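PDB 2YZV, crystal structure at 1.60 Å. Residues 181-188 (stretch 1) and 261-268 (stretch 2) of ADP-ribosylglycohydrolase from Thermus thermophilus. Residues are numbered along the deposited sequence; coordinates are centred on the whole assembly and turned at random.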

ATOM      1  N   GLY A 181       9.079 -15.262   1.128  1.00 13.62           N
ATOM      2  CA  GLY A 181      10.348 -15.344   1.822  1.00 13.64           C
ATOM      3  C   GLY A 181      11.582 -14.840   1.106  1.00 13.54           C
ATOM      4  O   GLY A 181      12.699 -15.087   1.564  1.00 14.46           O
ATOM      5  N   ALA A 182      11.406 -14.134  -0.004  1.00 13.55           N
ATOM      6  CA  ALA A 182      12.553 -13.612  -0.737  1.00 13.46           C
ATOM      7  C   ALA A 182      13.345 -12.653   0.152  1.00 13.69           C
ATOM      8  O   ALA A 182      12.768 -11.884   0.923  1.00 15.03           O
ATOM      9  CB  ALA A 182      12.090 -12.895  -2.003  1.00 14.89           C
ATOM     10  N   PRO A 183      14.683 -12.692   0.058  1.00 14.14           N
ATOM     11  CA  PRO A 183      15.535 -11.817   0.867  1.00 14.37           C
ATOM     12  C   PRO A 183      15.502 -10.359   0.412  1.00 13.15           C
ATOM     13  O   PRO A 183      15.196 -10.067  -0.747  1.00 12.15           O
ATOM     14  CB  PRO A 183      16.915 -12.452   0.713  1.00 15.18           C
ATOM     15  CG  PRO A 183      16.882 -12.958  -0.686  1.00 12.78           C
ATOM     16  CD  PRO A 183      15.495 -13.586  -0.786  1.00 13.89           C
ATOM     17  N   LYS A 184      15.810  -9.454   1.338  1.00 14.58           N
ATOM     18  CA  LYS A 184      15.805  -8.024   1.046  1.00 14.24           C
ATOM     19  C   LYS A 184      16.615  -7.683  -0.201  1.00 15.15           C
ATOM     20  O   LYS A 184      16.184  -6.874  -1.021  1.00 13.56           O
ATOM     21  CB  LYS A 184      16.341  -7.230   2.245  1.00 15.52           C
ATOM     22  CG  LYS A 184      16.371  -5.723   2.009  1.00 15.42           C
ATOM     23  CD  LYS A 184      16.789  -4.939   3.252  1.00 19.06           C
ATOM     24  CE  LYS A 184      15.722  -4.972   4.332  1.00 21.40           C
ATOM     25  NZ  LYS A 184      16.060  -4.039   5.446  1.00 21.86           N
ATOM     26  N   GLU A 185      17.783  -8.302  -0.353  1.00 14.59           N
ATOM     27  CA  GLU A 185      18.626  -8.030  -1.511  1.00 15.48           C
ATOM     28  C   GLU A 185      17.924  -8.351  -2.831  1.00 13.15           C
ATOM     29  O   GLU A 185      18.053  -7.610  -3.804  1.00 14.51           O
ATOM     30  CB  GLU A 185      19.937  -8.823  -1.414  1.00 17.91           C
ATOM     31  CG  GLU A 185      19.737 -10.310  -1.177  1.00 20.70           C
ATOM     32  CD  GLU A 185      19.810 -10.702   0.295  1.00 23.74           C
ATOM     33  OE1 GLU A 185      19.390  -9.907   1.168  1.00 24.01           O
ATOM     34  OE2 GLU A 185      20.282 -11.825   0.581  1.00 25.93           O
ATOM     35  N   ALA A 186      17.183  -9.453  -2.863  1.00 12.48           N
ATOM     36  CA  ALA A 186      16.467  -9.854  -4.071  1.00 11.55           C
ATOM     37  C   ALA A 186      15.332  -8.878  -4.367  1.00 12.11           C
ATOM     38  O   ALA A 186      15.100  -8.512  -5.522  1.00 12.02           O
ATOM     39  CB  ALA A 186      15.912 -11.265  -3.903  1.00 13.10           C
ATOM     40  N   LEU A 187      14.627  -8.464  -3.320  1.00 11.79           N
ATOM     41  CA  LEU A 187      13.520  -7.524  -3.477  1.00 11.49           C
ATOM     42  C   LEU A 187      14.011  -6.202  -4.055  1.00 10.76           C
ATOM     43  O   LEU A 187      13.436  -5.679  -5.011  1.00 11.02           O
ATOM     44  CB  LEU A 187      12.838  -7.290  -2.125  1.00 11.44           C
ATOM     45  CG  LEU A 187      12.178  -8.555  -1.557  1.00 11.98           C
ATOM     46  CD1 LEU A 187      11.775  -8.341  -0.105  1.00 12.01           C
ATOM     47  CD2 LEU A 187      10.963  -8.923  -2.415  1.00 12.33           C
ATOM     48  N   LEU A 188      15.087  -5.669  -3.486  1.00 10.93           N
ATOM     49  CA  LEU A 188      15.632  -4.401  -3.958  1.00 10.30           C
ATOM     50  C   LEU A 188      16.279  -4.482  -5.340  1.00 10.86           C
ATOM     51  O   LEU A 188      16.346  -3.484  -6.049  1.00 11.21           O
ATOM     52  CB  LEU A 188      16.639  -3.855  -2.939  1.00 10.76           C
ATOM     53  CG  LEU A 188      16.048  -3.601  -1.549  1.00 11.10           C
ATOM     54  CD1 LEU A 188      17.156  -3.181  -0.589  1.00 13.52           C
ATOM     55  CD2 LEU A 188      14.965  -2.525  -1.639  1.00 15.02           C
ATOM     56  N   GLN A 261       3.190  -2.289   3.951  1.00  8.53           N
ATOM     57  CA  GLN A 261       2.818  -3.498   3.230  1.00  8.76           C
ATOM     58  C   GLN A 261       4.039  -4.354   2.928  1.00  9.20           C
ATOM     59  O   GLN A 261       4.038  -5.559   3.174  1.00  9.54           O
ATOM     60  CB  GLN A 261       2.139  -3.141   1.911  1.00  8.90           C
ATOM     61  CG  GLN A 261       0.786  -2.490   2.068  1.00  8.16           C
ATOM     62  CD  GLN A 261       0.265  -1.977   0.754  1.00  8.10           C
ATOM     63  OE1 GLN A 261      -0.097  -2.752  -0.135  1.00  9.18           O
ATOM     64  NE2 GLN A 261       0.236  -0.660   0.612  1.00  8.22           N
ATOM     65  N   LEU A 262       5.077  -3.723   2.388  1.00  8.52           N
ATOM     66  CA  LEU A 262       6.295  -4.443   2.030  1.00  8.81           C
ATOM     67  C   LEU A 262       7.039  -4.952   3.247  1.00  9.79           C
ATOM     68  O   LEU A 262       7.392  -6.128   3.311  1.00 10.71           O
ATOM     69  CB  LEU A 262       7.215  -3.547   1.193  1.00  9.39           C
ATOM     70  CG  LEU A 262       8.572  -4.131   0.777  1.00  9.57           C
ATOM     71  CD1 LEU A 262       8.379  -5.426  -0.009  1.00 11.31           C
ATOM     72  CD2 LEU A 262       9.320  -3.103  -0.060  1.00 12.57           C
ATOM     73  N   ALA A 263       7.274  -4.068   4.210  1.00 10.08           N
ATOM     74  CA  ALA A 263       7.985  -4.444   5.429  1.00  8.90           C
ATOM     75  C   ALA A 263       7.153  -5.413   6.271  1.00  9.88           C
ATOM     76  O   ALA A 263       7.705  -6.269   6.965  1.00 10.62           O
ATOM     77  CB  ALA A 263       8.335  -3.196   6.234  1.00  9.70           C
ATOM     78  N   GLY A 264       5.830  -5.288   6.206  1.00 10.11           N
ATOM     79  CA  GLY A 264       4.971  -6.187   6.962  1.00 11.31           C
ATOM     80  C   GLY A 264       5.080  -7.605   6.427  1.00 10.76           C
ATOM     81  O   GLY A 264       5.135  -8.575   7.188  1.00 13.04           O
ATOM     82  N   ALA A 265       5.107  -7.730   5.105  1.00 11.24           N
ATOM     83  CA  ALA A 265       5.227  -9.044   4.474  1.00 10.37           C
ATOM     84  C   ALA A 265       6.618  -9.626   4.710  1.00 12.35           C
ATOM     85  O   ALA A 265       6.782 -10.842   4.865  1.00 11.68           O
ATOM     86  CB  ALA A 265       4.968  -8.927   2.974  1.00 11.00           C
ATOM     87  N   TYR A 266       7.619  -8.754   4.737  1.00 11.14           N
ATOM     88  CA  TYR A 266       9.005  -9.170   4.926  1.00 12.81           C
ATOM     89  C   TYR A 266       9.351  -9.565   6.361  1.00 14.32           C
ATOM     90  O   TYR A 266       9.920 -10.637   6.596  1.00 14.87           O
ATOM     91  CB  TYR A 266       9.948  -8.051   4.474  1.00 12.61           C
ATOM     92  CG  TYR A 266      11.408  -8.421   4.559  1.00 13.09           C
ATOM     93  CD1 TYR A 266      11.968  -9.321   3.654  1.00 15.62           C
ATOM     94  CD2 TYR A 266      12.224  -7.889   5.553  1.00 14.44           C
ATOM     95  CE1 TYR A 266      13.309  -9.685   3.737  1.00 17.92           C
ATOM     96  CE2 TYR A 266      13.572  -8.246   5.647  1.00 17.58           C
ATOM     97  CZ  TYR A 266      14.102  -9.146   4.734  1.00 19.35           C
ATOM     98  OH  TYR A 266      15.426  -9.510   4.821  1.00 22.84           O
ATOM     99  N   TYR A 267       9.011  -8.701   7.316  1.00 13.69           N
ATOM    100  CA  TYR A 267       9.313  -8.942   8.729  1.00 13.67           C
ATOM    101  C   TYR A 267       8.241  -9.735   9.473  1.00 14.83           C
ATOM    102  O   TYR A 267       8.534 -10.397  10.476  1.00 15.55           O
ATOM    103  CB  TYR A 267       9.532  -7.614   9.454  1.00 14.51           C
ATOM    104  CG  TYR A 267      10.713  -6.801   8.971  1.00 14.44           C
ATOM    105  CD1 TYR A 267      12.024  -7.248   9.162  1.00 16.17           C
ATOM    106  CD2 TYR A 267      10.523  -5.560   8.366  1.00 14.70           C
ATOM    107  CE1 TYR A 267      13.112  -6.473   8.768  1.00 17.53           C
ATOM    108  CE2 TYR A 267      11.602  -4.779   7.968  1.00 15.34           C
ATOM    109  CZ  TYR A 267      12.893  -5.237   8.174  1.00 17.32           C
ATOM    110  OH  TYR A 267      13.955  -4.445   7.809  1.00 18.33           O
ATOM    111  N   GLY A 268       7.002  -9.653   9.000  1.00 12.86           N
ATOM    112  CA  GLY A 268       5.912 -10.374   9.636  1.00 13.72           C
ATOM    113  C   GLY A 268       5.230  -9.608  10.757  1.00 13.40           C
ATOM    114  O   GLY A 268       5.813  -8.703  11.350  1.00 14.75           O
TER
HETATM  115  O   HOH W   1      16.477  -5.619   7.501  1.00 28.96           O

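Residues 184-188 form the start of a helix that continues later in the chain, whereas residues 261-267 close a helix that began earlier. The two run roughly antiparallel, at 149° between their N-to-C directions, and their axes come no closer than 12.3 Å. P183 holds the N-cap position of the first helix, and its carbonyl O accepts the backbone N of L187 at 3.1 Å and, more weakly, that of A186 at 3.0 Å. In the second helix, Y266 N donates to L262 O (3.0 Å) and Y267 N to A263 O (2.8 Å). G268 then leaves helical geometry with positive phi, a conformation in which a CB would be jammed against the preceding carbonyl O.

Side chains make up the distance between the axes. Y266 has the largest area covered by the other stretch, 79 Å². Its CA-to-CB bond points sideways, but with chi1 at t the ring reaches the beginning of the opposing helix. Y266 CE1 lies 3.6 Å from A182 O, which sits at the ring edge, near its plane, and 3.5 Å from K184 N, which approaches obliquely. The aliphatic part of K184 packs here too, its CB 3.6 Å from Y266 OH.

One turn further along, the CA-to-CB bond of L187 points toward the second stretch. L187 CD1 packs 3.9 Å from Y266 CD1 and, more loosely, 4.5 Å from L262 CD1, forming a small apolar patch beside the tyrosine.

The K184 side chain, t at chi1, chi2 and chi4 but m at chi3, carries its amine to the neighbouring tyrosine, placing K184 NZ 3.2 Å from Y267 OH. A water joins the two: it accepts a hydrogen bond from K184 NZ at 2.6 Å and forms another with Y267 OH at 2.8 Å. The contact, 254 Å² over both sides, combines packing around Y266 with this water bridge.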